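Local coordinates for protein N-acetyl-L-2,4-diaminobutyric acid deacetylase (Ruegeria pomeroyi, PDB 6TWL) that probably removes the acetyl group from N-acetyl-L-2,4-diaminobutyric acid, as a zinc-dependent hydrolase of ectoine degradation, at residues P39-K44 and E70-T75; G55-D60 and A140-S145; F258-G263 and G319-V324; L266-I271 and R285-D290. One frame throughout, in Å; residues are numbered along the deposited sequence.

The four contacts fall into two groups. Contacts 1 and 2 lie in the catalytic alpha/beta part, and both reach the ten-stranded mixed sheet. Their segments alternate in sequence, and their centres are about 16 Å apart. Contact 2 holds residues seen to bind zinc, though none is bound here; contact 1 lies away from that site. Contacts 3 and 4 follow in the all-beta C-terminal part. In sequence, strands 265-269 and 282-287 of contact 4 come between those of contact 3. The centres of contacts 3 and 4 are about 12 Å apart; Phe267 touches Val322, and Met269 touches Val322 and Ala323. About 44 Å separates contacts 1 and 4, centre to centre, across the molecule.

Contact 1: P39-K44 and E70-T75; sequences PLTVIK and ELAATT
Thr41 and Ile43 of strand 36-45 turn their side chains to Ala72 in the last turn of helix 63-74 and Thr75 just after it. This is helix-on-sheet packing in the alpha/beta catalytic domain of the succinylglutamate desuccinylase/aspartoacylase family. The two segment axes approach to 9.1 Å and cross at 52°.

Apolar contact carries the pair. The methyl of Ala72 meets the branch point of Thr41. Its CB is 3.7 Å from Thr41 OG1 and 4.0 Å from Thr41 CG2. A small residue on the helix lets the backbones close in here, with Thr41 CA 6.1 Å from Ala72 CA. Two residues on, Ile43 reaches across with the end of its longer branch. Its chi2 of 175° extends that branch and carries CD1 past the helix end, 4.0 Å from Thr75 CB and 3.4 Å from Thr75 O. The place of the Thr75 hydroxyl is doubtful, because it clashes with Leu71 O in the model. Ile86 of strand 82-87 also touches Ala72, so the helix rests on two neighbouring strands of the sheet.

No hydrogen bond joins the two segments. The contact of the Thr41 hydroxyl with the Ala72 methyl is van der Waals; its polar partner is His19 ND1 in the adjoining strand 16-24.

At the helix end, Glu70 O accepts two bonds from one residue. Thr74 N donates at 2.9 Å, and Thr74 OG1 donates at 2.7 Å from above the carbonyl plane.

Contact 2: G55-D60 and A140-S145; sequences GANHGD and AVDFHS
Asn57 and His144 both carry CG anti to the carbonyl carbon, beside the backbone N. The turn about chi2 of Asn57, 57°, then brings its OD1 to the edge of the His144 ring, in the ring plane. His144 ND1 donates to Asn57 OD1 at 3.3 Å, but the bond is bent to 127° and weak. The amide and ring planes are turned 40° apart. On its far nitrogen, NE2, His144 is hydrogen-bonded to Asp195.

Asp142 approaches the same amide tip to tip. Its OD2 stays 4.0 Å from Asn57 OD1, and both are acceptors. The donor of the amide, Asn57 ND2, is 4.1 Å from Asp142 OD2, too far for a bond. Thr54 holds the other carboxylate oxygen, OD1.

Segment 55-60 follows strand 50-54, and 140-145 runs off the end of the parallel neighbour 139-142. The metal centre of this zinc exopeptidase-like fold is built there. His58 and Glu61 form the HxxE motif of the family, and His144 supplies the second histidine. Zinc has been seen bound to this protein: His58, Glu61 and His144 are ligands at one position, Glu61, His144 and Glu209 at the other. This chain holds no zinc, and His58 ND1 stands 6.6 Å from His144 ND1.

Gly55 and Phe143 pack closely, with Gly55 O 3.0 Å from Phe143 CB. Gly55 O is also 2.8 Å from Phe143 O, a pair of acceptors that cannot bond to each other. The Phe143 ring leads away from Gly55 and packs against Leu68 of helix 63-74 and Thr208 of strand 204-209.

Contact 3: F258-G263 and G319-V324; sequences FVFSEG and GDCVAV
Phe258 and Val324 lie side by side and point the same way, from a non-hydrogen-bonded pair of antiparallel strands. Val324 CG1 sits over one face of the Phe258 ring, while Val324 CG2 is 3.8 Å from Phe258 CD2. On the same sheet face, Phe260 meets Cys321. Phe260 CE1 touches Cys321 CB at 3.7 Å. The sulfur stands oblique to the ring, with Cys321 SG 5.2 Å from the Phe260 centroid and 41° off the ring normal. Asp320 O lies at the edge of that ring, in its plane.

Val259 turns to the opposite face. Its side chain crosses that of Val322, with Val259 CG1 3.9 Å from Val322 CB. Val322 CG2 is anti to the carbonyl carbon, beside the backbone N, where it packs 3.8 Å from Ser261 CB. Val322 also touches Ala284 and Ile316, and Val259 touches Leu283, so this face packs against strands 282-287 and 315-316.

Val322 and Ala323 both stand opposite Val259. This is a classic beta bulge, which shifts the register by one before Phe260 pairs with Cys321. Val259 spans it, giving its N-H to Ala323 O and accepting from Val322 N. Beyond the bulge, Ser261 N donates to Asp320 O at 2.7 Å in a nearly straight bond of 175°. Gly319 N donates to Ser261 O at 2.8 Å.

Backbone hydrogen bonds thus fix the register across the bulge. The side chains add chiefly apolar contact, buried at Val259 and Val322 and more exposed at Phe260.

Contact 4: L266-I271 and R285-D290; sequences LFEMMI and RVWPLD
Phe267 and Val286 meet on the buried face of the strand pair. Phe267 reaches over with its ring edge, and Val286 CG2 lies near the ring plane, 4.0 Å from Phe267 CD1. Ile316 covers both residues, and the His311 ring packs edge-to-face with Phe267. Leu266 and Trp287 exchange two backbone hydrogen bonds, and so do Glu268 and Arg285. In the latter pair Glu268 N to Arg285 O and Arg285 N to Glu268 O are both 2.7 Å.

Strands 265-269 and 282-287 are the two inner strands of a four-stranded antiparallel sheet in the C-terminal beta domain. The other face of the pair carries Leu266, Glu268, Arg285 and Trp287, and it is more open to solvent.

This side is looser, and one polar bond marks it. Glu268 and Trp287 run side by side, pointing the same way. The extended Glu268 chain carries CD out beside the indole. The turn about chi3, 14°, then sets the carboxylate nearly coplanar with the ring, the planes 25° apart. Trp287 NE1 donates to Glu268 OE1 at 2.8 Å and 169°, with the oxygen in the ring plane. An alanine in place of Trp287 would probably leave Glu268 OE1 without this donor and its carboxylate freer to turn. Arg285 is a looser neighbour. Its NH1 is 4.1 Å from Glu268 OE1, beyond a salt bridge. Met270, bent at chi2 and chi3, lays its methyl over one guanidinium face, toward the rim, with CE 3.8 Å from Arg285 NH1. At the far end, Leu289 CD2 only brushes Leu266 CB at 4.1 Å.

Contact 1: P39-K44 and E70-T75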
loop_
_atom_site.group_PDB
_atom_site.type_symbol
_atom_site.label_atom_id
_atom_site.label_comp_id
_atom_site.label_asym_id
_atom_site.label_seq_id
_atom_site.Cartn_x
_atom_site.Cartn_y
_atom_site.Cartn_z
ATOM N N PRO A 39 -7.868 15.047 -4.290
ATOM C CA PRO A 39 -8.459 15.312 -2.972
ATOM C C PRO A 39 -7.465 15.023 -1.860
ATOM O O PRO A 39 -6.676 14.077 -1.931
ATOM C CB PRO A 39 -9.654 14.352 -2.918
ATOM C CG PRO A 39 -9.927 13.985 -4.351
ATOM C CD PRO A 39 -8.586 13.994 -5.018
ATOM N N LEU A 40 -7.510 15.850 -0.822
ATOM C CA LEU A 40 -6.659 15.631 0.334
ATOM C C LEU A 40 -7.285 16.306 1.542
ATOM O O LEU A 40 -8.002 17.302 1.416
ATOM C CB LEU A 40 -5.235 16.149 0.098
ATOM C CG LEU A 40 -4.887 17.579 0.519
ATOM C CD1 LEU A 40 -3.387 17.805 0.464
ATOM C CD2 LEU A 40 -5.597 18.586 -0.358
ATOM N N THR A 41 -7.019 15.733 2.708
ATOM C CA THR A 41 -7.406 16.305 3.985
ATOM C C THR A 41 -6.150 16.539 4.811
ATOM O O THR A 41 -5.256 15.688 4.854
ATOM C CB THR A 41 -8.377 15.384 4.736
ATOM O OG1 THR A 41 -9.645 15.372 4.067
ATOM C CG2 THR A 41 -8.568 15.853 6.172
ATOM N N VAL A 42 -6.068 17.706 5.445
ATOM C CA VAL A 42 -4.994 18.016 6.377
ATOM C C VAL A 42 -5.616 18.319 7.730
ATOM O O VAL A 42 -6.524 19.152 7.831
ATOM C CB VAL A 42 -4.128 19.194 5.893
ATOM C CG1 VAL A 42 -3.090 19.550 6.948
ATOM C CG2 VAL A 42 -3.451 18.847 4.577
ATOM N N ILE A 43 -5.138 17.629 8.761
ATOM C CA ILE A 43 -5.557 17.854 10.137
ATOM C C ILE A 43 -4.297 18.139 10.937
ATOM O O ILE A 43 -3.446 17.255 11.102
ATOM C CB ILE A 43 -6.318 16.651 10.710
ATOM C CG1 ILE A 43 -7.523 16.333 9.827
ATOM C CG2 ILE A 43 -6.752 16.919 12.143
ATOM C CD1 ILE A 43 -8.253 15.103 10.244
ATOM N N LYS A 44 -4.162 19.370 11.417
ATOM C CA LYS A 44 -3.011 19.768 12.210
ATOM C C LYS A 44 -3.487 20.409 13.503
ATOM O O LYS A 44 -4.506 21.107 13.527
ATOM C CB LYS A 44 -2.098 20.736 11.447
ATOM C CG LYS A 44 -0.920 21.241 12.276
ATOM C CD LYS A 44 -0.192 22.394 11.614
ATOM C CE LYS A 44 1.199 22.570 12.213
ATOM N NZ LYS A 44 2.197 21.644 11.600
ATOM N N GLU A 70 -12.497 7.266 6.254
ATOM C CA GLU A 70 -12.999 7.286 7.625
ATOM C C GLU A 70 -12.146 8.189 8.508
ATOM O O GLU A 70 -12.669 9.038 9.241
ATOM C CB GLU A 70 -13.029 5.865 8.193
ATOM C CG GLU A 70 -14.251 5.069 7.784
ATOM C CD GLU A 70 -14.963 4.424 8.956
ATOM O OE1 GLU A 70 -15.959 3.703 8.728
ATOM O OE2 GLU A 70 -14.521 4.629 10.105
ATOM N N LEU A 71 -10.824 8.004 8.464
ATOM C CA LEU A 71 -9.930 8.829 9.270
ATOM C C LEU A 71 -10.114 10.306 8.950
ATOM O O LEU A 71 -10.199 11.145 9.854
ATOM C CB LEU A 71 -8.478 8.407 9.040
ATOM C CG LEU A 71 -7.431 9.113 9.907
ATOM C CD1 LEU A 71 -7.379 8.492 11.292
ATOM C CD2 LEU A 71 -6.060 9.079 9.253
ATOM N N ALA A 72 -10.191 10.640 7.660
ATOM C CA ALA A 72 -10.311 12.038 7.263
ATOM C C ALA A 72 -11.635 12.647 7.708
ATOM O O ALA A 72 -11.708 13.857 7.945
ATOM C CB ALA A 72 -10.152 12.170 5.750
ATOM N N ALA A 73 -12.686 11.835 7.825
ATOM C CA ALA A 73 -14.005 12.363 8.150
ATOM C C ALA A 73 -14.309 12.354 9.643
ATOM O O ALA A 73 -15.131 13.159 10.098
ATOM C CB ALA A 73 -15.089 11.571 7.408
ATOM N N THR A 74 -13.670 11.481 10.419
ATOM C CA THR A 74 -14.061 11.250 11.803
ATOM C C THR A 74 -13.034 11.717 12.826
ATOM O O THR A 74 -13.251 11.527 14.027
ATOM C CB THR A 74 -14.353 9.761 12.025
ATOM O OG1 THR A 74 -13.149 9.004 11.849
ATOM C CG2 THR A 74 -15.410 9.272 11.038
ATOM N N THR A 75 -11.929 12.319 12.398
ATOM C CA THR A 75 -10.877 12.748 13.310
ATOM C C THR A 75 -10.914 14.262 13.469
ATOM O O THR A 75 -10.847 14.999 12.480
ATOM C CB THR A 75 -9.507 12.291 12.812
ATOM O OG1 THR A 75 -9.408 12.540 11.406
ATOM C CG2 THR A 75 -9.339 10.810 13.062
#

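Contact 2: G55-D60 and A140-S145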
loop_
_atom_site.group_PDB
_atom_site.type_symbol
_atom_site.label_atom_id
_atom_site.label_comp_id
_atom_site.label_asym_id
_atom_site.label_seq_id
_atom_site.Cartn_x
_atom_site.Cartn_y
_atom_site.Cartn_z
ATOM N N GLY A 55 -3.572 6.426 -0.150
ATOM C CA GLY A 55 -4.491 5.304 -0.129
ATOM C C GLY A 55 -4.214 4.183 -1.102
ATOM O O GLY A 55 -4.140 3.018 -0.703
ATOM N N ALA A 56 -4.072 4.507 -2.384
ATOM C CA ALA A 56 -3.978 3.470 -3.401
ATOM C C ALA A 56 -3.322 4.048 -4.642
ATOM O O ALA A 56 -3.620 5.180 -5.029
ATOM C CB ALA A 56 -5.367 2.912 -3.741
ATOM N N ASN A 57 -2.422 3.279 -5.249
ATOM C CA ASN A 57 -1.872 3.645 -6.546
ATOM C C ASN A 57 -2.724 3.140 -7.701
ATOM O O ASN A 57 -2.470 3.514 -8.851
ATOM C CB ASN A 57 -0.443 3.111 -6.689
ATOM C CG ASN A 57 0.337 3.171 -5.390
ATOM O OD1 ASN A 57 -0.075 2.605 -4.378
ATOM N ND2 ASN A 57 1.471 3.864 -5.411
ATOM N N HIS A 58 -3.728 2.310 -7.421
ATOM C CA HIS A 58 -4.591 1.753 -8.450
ATOM C C HIS A 58 -6.036 1.810 -7.980
ATOM O O HIS A 58 -6.324 1.843 -6.780
ATOM C CB HIS A 58 -4.201 0.309 -8.793
ATOM C CG HIS A 58 -2.858 0.187 -9.442
ATOM N ND1 HIS A 58 -1.701 -0.021 -8.725
ATOM C CD2 HIS A 58 -2.490 0.248 -10.744
ATOM C CE1 HIS A 58 -0.677 -0.087 -9.556
ATOM N NE2 HIS A 58 -1.128 0.074 -10.787
ATOM N N GLY A 59 -6.946 1.815 -8.948
ATOM C CA GLY A 59 -8.360 1.955 -8.677
ATOM C C GLY A 59 -9.079 0.723 -8.181
ATOM O O GLY A 59 -10.270 0.810 -7.880
ATOM N N ASP A 60 -8.414 -0.426 -8.068
ATOM C CA ASP A 60 -9.085 -1.647 -7.634
ATOM C C ASP A 60 -8.671 -2.078 -6.231
ATOM O O ASP A 60 -8.780 -3.262 -5.894
ATOM C CB ASP A 60 -8.841 -2.777 -8.635
ATOM C CG ASP A 60 -7.382 -2.916 -9.014
ATOM O OD1 ASP A 60 -6.544 -2.184 -8.447
ATOM O OD2 ASP A 60 -7.075 -3.755 -9.888
ATOM N N ALA A 140 5.392 7.755 6.687
ATOM C CA ALA A 140 4.601 7.505 5.491
ATOM C C ALA A 140 3.937 6.142 5.615
ATOM O O ALA A 140 4.607 5.147 5.908
ATOM C CB ALA A 140 5.469 7.564 4.231
ATOM N N VAL A 141 2.626 6.096 5.399
ATOM C CA VAL A 141 1.877 4.845 5.356
ATOM C C VAL A 141 1.299 4.712 3.958
ATOM O O VAL A 141 0.471 5.537 3.557
ATOM C CB VAL A 141 0.756 4.807 6.405
ATOM C CG1 VAL A 141 0.040 3.470 6.358
ATOM C CG2 VAL A 141 1.313 5.071 7.795
ATOM N N ASP A 142 1.720 3.683 3.217
ATOM C CA ASP A 142 1.271 3.486 1.838
ATOM C C ASP A 142 0.449 2.208 1.765
ATOM O O ASP A 142 0.995 1.103 1.862
ATOM C CB ASP A 142 2.441 3.436 0.856
ATOM C CG ASP A 142 1.996 3.656 -0.585
ATOM O OD1 ASP A 142 0.937 4.287 -0.789
ATOM O OD2 ASP A 142 2.699 3.214 -1.514
ATOM N N PHE A 143 -0.860 2.362 1.578
ATOM C CA PHE A 143 -1.760 1.221 1.481
ATOM C C PHE A 143 -1.732 0.642 0.072
ATOM O O PHE A 143 -1.903 1.370 -0.912
ATOM C CB PHE A 143 -3.189 1.636 1.835
ATOM C CG PHE A 143 -3.419 1.859 3.301
ATOM C CD1 PHE A 143 -3.632 0.787 4.149
ATOM C CD2 PHE A 143 -3.445 3.141 3.829
ATOM C CE1 PHE A 143 -3.853 0.985 5.499
ATOM C CE2 PHE A 143 -3.665 3.347 5.181
ATOM C CZ PHE A 143 -3.870 2.267 6.016
ATOM N N HIS A 144 -1.511 -0.664 -0.024
ATOM C CA HIS A 144 -1.775 -1.416 -1.240
ATOM C C HIS A 144 -2.798 -2.501 -0.941
ATOM O O HIS A 144 -3.111 -2.802 0.214
ATOM C CB HIS A 144 -0.516 -2.080 -1.819
ATOM C CG HIS A 144 0.691 -1.198 -1.858
ATOM N ND1 HIS A 144 0.729 -0.015 -2.562
ATOM C CD2 HIS A 144 1.922 -1.353 -1.316
ATOM C CE1 HIS A 144 1.924 0.532 -2.434
ATOM N NE2 HIS A 144 2.667 -0.259 -1.681
ATOM N N SER A 145 -3.313 -3.087 -2.015
ATOM C CA SER A 145 -4.041 -4.342 -1.950
ATOM C C SER A 145 -3.877 -5.027 -3.297
ATOM O O SER A 145 -3.447 -4.413 -4.279
ATOM C CB SER A 145 -5.512 -4.136 -1.576
ATOM O OG SER A 145 -5.683 -4.215 -0.170
#

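Contact 3: F258-G263 and G319-V324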
loop_
_atom_site.group_PDB
_atom_site.type_symbol
_atom_site.label_atom_id
_atom_site.label_comp_id
_atom_site.label_asym_id
_atom_site.label_seq_id
_atom_site.Cartn_x
_atom_site.Cartn_y
_atom_site.Cartn_z
ATOM N N PHE A 258 7.954 -17.673 -5.279
ATOM C CA PHE A 258 6.993 -17.314 -6.310
ATOM C C PHE A 258 6.831 -18.467 -7.287
ATOM O O PHE A 258 7.822 -19.068 -7.716
ATOM C CB PHE A 258 7.441 -16.058 -7.059
ATOM C CG PHE A 258 7.691 -14.881 -6.167
ATOM C CD1 PHE A 258 8.889 -14.747 -5.485
ATOM C CD2 PHE A 258 6.724 -13.909 -6.006
ATOM C CE1 PHE A 258 9.114 -13.663 -4.665
ATOM C CE2 PHE A 258 6.946 -12.825 -5.187
ATOM C CZ PHE A 258 8.142 -12.701 -4.522
ATOM N N VAL A 259 5.585 -18.765 -7.640
ATOM C CA VAL A 259 5.260 -19.794 -8.619
ATOM C C VAL A 259 4.421 -19.141 -9.707
ATOM O O VAL A 259 3.337 -18.615 -9.432
ATOM C CB VAL A 259 4.514 -20.976 -7.982
ATOM C CG1 VAL A 259 3.965 -21.896 -9.062
ATOM C CG2 VAL A 259 5.436 -21.735 -7.044
ATOM N N PHE A 260 4.924 -19.167 -10.935
ATOM C CA PHE A 260 4.261 -18.519 -12.052
ATOM C C PHE A 260 3.628 -19.549 -12.977
ATOM O O PHE A 260 4.150 -20.652 -13.164
ATOM C CB PHE A 260 5.251 -17.645 -12.822
ATOM C CG PHE A 260 5.820 -16.528 -12.001
ATOM C CD1 PHE A 260 5.030 -15.449 -11.647
ATOM C CD2 PHE A 260 7.130 -16.569 -11.556
ATOM C CE1 PHE A 260 5.538 -14.421 -10.882
ATOM C CE2 PHE A 260 7.645 -15.543 -10.789
ATOM C CZ PHE A 260 6.846 -14.467 -10.452
ATOM N N SER A 261 2.491 -19.177 -13.554
ATOM C CA SER A 261 1.782 -20.061 -14.463
ATOM C C SER A 261 2.457 -20.059 -15.827
ATOM O O SER A 261 2.925 -19.021 -16.304
ATOM C CB SER A 261 0.320 -19.636 -14.597
ATOM O OG SER A 261 -0.326 -20.361 -15.629
ATOM N N GLU A 262 2.512 -21.235 -16.449
ATOM C CA GLU A 262 3.112 -21.399 -17.766
ATOM C C GLU A 262 2.071 -21.625 -18.855
ATOM O O GLU A 262 2.435 -21.990 -19.979
ATOM C CB GLU A 262 4.117 -22.554 -17.743
ATOM C CG GLU A 262 5.269 -22.354 -16.765
ATOM C CD GLU A 262 6.363 -23.391 -16.928
ATOM O OE1 GLU A 262 6.038 -24.554 -17.247
ATOM O OE2 GLU A 262 7.548 -23.044 -16.736
ATOM N N GLY A 263 0.791 -21.418 -18.554
ATOM C CA GLY A 263 -0.261 -21.616 -19.538
ATOM C C GLY A 263 -1.569 -21.030 -19.053
ATOM O O GLY A 263 -1.688 -20.575 -17.913
ATOM N N GLY A 319 2.169 -16.532 -17.304
ATOM C CA GLY A 319 2.898 -15.457 -16.672
ATOM C C GLY A 319 2.297 -14.961 -15.375
ATOM O O GLY A 319 3.009 -14.338 -14.580
ATOM N N ASP A 320 1.013 -15.219 -15.137
ATOM C CA ASP A 320 0.402 -14.843 -13.871
ATOM C C ASP A 320 1.056 -15.612 -12.728
ATOM O O ASP A 320 1.499 -16.753 -12.891
ATOM C CB ASP A 320 -1.102 -15.129 -13.890
ATOM C CG ASP A 320 -1.848 -14.311 -14.931
ATOM O OD1 ASP A 320 -1.294 -13.304 -15.416
ATOM O OD2 ASP A 320 -2.997 -14.682 -15.265
ATOM N N CYS A 321 1.113 -14.978 -11.558
ATOM C CA CYS A 321 1.662 -15.628 -10.374
ATOM C C CYS A 321 0.603 -16.542 -9.771
ATOM O O CYS A 321 -0.501 -16.092 -9.437
ATOM C CB CYS A 321 2.132 -14.591 -9.355
ATOM S SG CYS A 321 2.554 -15.273 -7.731
ATOM N N VAL A 322 0.936 -17.828 -9.637
ATOM C CA VAL A 322 -0.018 -18.797 -9.106
ATOM C C VAL A 322 -0.216 -18.579 -7.611
ATOM O O VAL A 322 -1.350 -18.490 -7.124
ATOM C CB VAL A 322 0.455 -20.229 -9.414
ATOM C CG1 VAL A 322 -0.354 -21.250 -8.624
ATOM C CG2 VAL A 322 0.373 -20.503 -10.909
ATOM N N ALA A 323 0.883 -18.482 -6.865
ATOM C CA ALA A 323 0.829 -18.293 -5.423
ATOM C C ALA A 323 2.188 -17.808 -4.941
ATOM O O ALA A 323 3.203 -17.978 -5.622
ATOM C CB ALA A 323 0.435 -19.583 -4.696
ATOM N N VAL A 324 2.191 -17.199 -3.756
ATOM C CA VAL A 324 3.413 -16.778 -3.079
ATOM C C VAL A 324 3.444 -17.422 -1.700
ATOM O O VAL A 324 2.416 -17.505 -1.018
ATOM C CB VAL A 324 3.517 -15.242 -2.963
ATOM C CG1 VAL A 324 4.821 -14.846 -2.287
ATOM C CG2 VAL A 324 3.420 -14.595 -4.332
#

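Contact 4: L266-I271 and R285-D290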
loop_
_atom_site.group_PDB
_atom_site.type_symbol
_atom_site.label_atom_id
_atom_site.label_comp_id
_atom_site.label_asym_id
_atom_site.label_seq_id
_atom_site.Cartn_x
_atom_site.Cartn_y
_atom_site.Cartn_z
ATOM N N LEU A 266 -8.657 -22.831 -16.700
ATOM C CA LEU A 266 -9.495 -22.642 -15.524
ATOM C C LEU A 266 -8.683 -22.973 -14.277
ATOM O O LEU A 266 -8.030 -24.019 -14.208
ATOM C CB LEU A 266 -10.748 -23.515 -15.629
ATOM C CG LEU A 266 -11.726 -23.621 -14.460
ATOM C CD1 LEU A 266 -12.611 -22.387 -14.384
ATOM C CD2 LEU A 266 -12.589 -24.864 -14.631
ATOM N N PHE A 267 -8.712 -22.075 -13.297
ATOM C CA PHE A 267 -7.764 -22.087 -12.191
ATOM C C PHE A 267 -8.420 -22.676 -10.947
ATOM O O PHE A 267 -9.428 -22.150 -10.464
ATOM C CB PHE A 267 -7.263 -20.668 -11.924
ATOM C CG PHE A 267 -6.242 -20.573 -10.829
ATOM C CD1 PHE A 267 -4.943 -21.007 -11.034
ATOM C CD2 PHE A 267 -6.581 -20.036 -9.600
ATOM C CE1 PHE A 267 -4.002 -20.913 -10.028
ATOM C CE2 PHE A 267 -5.646 -19.941 -8.587
ATOM C CZ PHE A 267 -4.353 -20.378 -8.802
ATOM N N GLU A 268 -7.842 -23.761 -10.427
ATOM C CA GLU A 268 -8.335 -24.425 -9.219
ATOM C C GLU A 268 -7.236 -24.405 -8.164
ATOM O O GLU A 268 -6.269 -25.169 -8.244
ATOM C CB GLU A 268 -8.777 -25.857 -9.498
ATOM C CG GLU A 268 -9.091 -26.630 -8.222
ATOM C CD GLU A 268 -9.448 -28.078 -8.477
ATOM O OE1 GLU A 268 -9.193 -28.570 -9.597
ATOM O OE2 GLU A 268 -9.982 -28.724 -7.552
ATOM N N MET A 269 -7.386 -23.536 -7.172
ATOM C CA MET A 269 -6.437 -23.500 -6.070
ATOM C C MET A 269 -6.719 -24.629 -5.091
ATOM O O MET A 269 -7.872 -24.879 -4.736
ATOM C CB MET A 269 -6.501 -22.159 -5.358
ATOM C CG MET A 269 -5.647 -22.131 -4.117
ATOM S SD MET A 269 -4.704 -20.612 -4.061
ATOM C CE MET A 269 -3.179 -21.076 -4.876
ATOM N N MET A 270 -5.662 -25.305 -4.640
ATOM C CA MET A 270 -5.821 -26.444 -3.750
ATOM C C MET A 270 -5.587 -26.119 -2.275
ATOM O O MET A 270 -5.938 -26.945 -1.426
ATOM C CB MET A 270 -4.885 -27.585 -4.191
ATOM C CG MET A 270 -5.010 -27.992 -5.669
ATOM S SD MET A 270 -6.678 -28.481 -6.150
ATOM C CE MET A 270 -6.931 -29.894 -5.080
ATOM N N ILE A 271 -5.033 -24.948 -1.934
ATOM C CA ILE A 271 -4.606 -24.663 -0.561
ATOM C C ILE A 271 -5.270 -23.389 -0.013
ATOM O O ILE A 271 -5.544 -22.436 -0.752
ATOM C CB ILE A 271 -3.053 -24.575 -0.485
ATOM C CG1 ILE A 271 -2.393 -25.880 -0.944
ATOM C CG2 ILE A 271 -2.555 -24.299 0.936
ATOM C CD1 ILE A 271 -2.993 -27.152 -0.319
ATOM N N ARG A 285 -4.236 -26.298 -9.543
ATOM C CA ARG A 285 -4.396 -26.974 -10.820
ATOM C C ARG A 285 -4.960 -25.993 -11.837
ATOM O O ARG A 285 -5.763 -25.119 -11.500
ATOM C CB ARG A 285 -5.334 -28.182 -10.716
ATOM C CG ARG A 285 -4.740 -29.404 -10.051
ATOM C CD ARG A 285 -5.801 -30.482 -9.896
ATOM N NE ARG A 285 -5.346 -31.584 -9.056
ATOM C CZ ARG A 285 -6.145 -32.302 -8.274
ATOM N NH1 ARG A 285 -7.443 -32.033 -8.224
ATOM N NH2 ARG A 285 -5.647 -33.287 -7.540
ATOM N N VAL A 286 -4.543 -26.151 -13.088
ATOM C CA VAL A 286 -5.023 -25.325 -14.190
ATOM C C VAL A 286 -5.633 -26.257 -15.226
ATOM O O VAL A 286 -4.916 -27.028 -15.878
ATOM C CB VAL A 286 -3.909 -24.465 -14.798
ATOM C CG1 VAL A 286 -4.445 -23.666 -15.970
ATOM C CG2 VAL A 286 -3.337 -23.534 -13.745
ATOM N N TRP A 287 -6.953 -26.188 -15.380
ATOM C CA TRP A 287 -7.665 -27.085 -16.281
ATOM C C TRP A 287 -7.669 -26.519 -17.692
ATOM O O TRP A 287 -8.094 -25.375 -17.894
ATOM C CB TRP A 287 -9.090 -27.307 -15.801
ATOM C CG TRP A 287 -9.108 -28.091 -14.543
ATOM C CD1 TRP A 287 -9.020 -27.604 -13.273
ATOM C CD2 TRP A 287 -9.176 -29.515 -14.425
ATOM N NE1 TRP A 287 -9.045 -28.638 -12.369
ATOM C CE2 TRP A 287 -9.140 -29.822 -13.053
ATOM C CE3 TRP A 287 -9.271 -30.561 -15.350
ATOM C CZ2 TRP A 287 -9.187 -31.130 -12.583
ATOM C CZ3 TRP A 287 -9.327 -31.861 -14.877
ATOM C CH2 TRP A 287 -9.291 -32.134 -13.507
ATOM N N PRO A 288 -7.210 -27.283 -18.681
ATOM C CA PRO A 288 -7.212 -26.779 -20.054
ATOM C C PRO A 288 -8.630 -26.698 -20.589
ATOM O O PRO A 288 -9.473 -27.549 -20.296
ATOM C CB PRO A 288 -6.382 -27.820 -20.809
ATOM C CG PRO A 288 -6.682 -29.091 -20.075
ATOM C CD PRO A 288 -6.782 -28.693 -18.615
ATOM N N LEU A 289 -8.895 -25.656 -21.368
ATOM C CA LEU A 289 -10.217 -25.447 -21.936
ATOM C C LEU A 289 -10.322 -25.976 -23.360
ATOM O O LEU A 289 -11.284 -25.654 -24.064
ATOM C CB LEU A 289 -10.582 -23.963 -21.865
ATOM C CG LEU A 289 -10.584 -23.472 -20.411
ATOM C CD1 LEU A 289 -11.055 -22.031 -20.296
ATOM C CD2 LEU A 289 -11.433 -24.389 -19.533
ATOM N N ASP A 290 -9.357 -26.783 -23.790
ATOM C CA ASP A 290 -9.437 -27.497 -25.059
ATOM C C ASP A 290 -9.152 -28.979 -24.839
ATOM O O ASP A 290 -10.049 -29.816 -24.927
ATOM C CB ASP A 290 -8.453 -26.919 -26.079
ATOM C CG ASP A 290 -8.714 -25.458 -26.380
ATOM O OD1 ASP A 290 -9.639 -25.169 -27.168
ATOM O OD2 ASP A 290 -7.987 -24.600 -25.834
#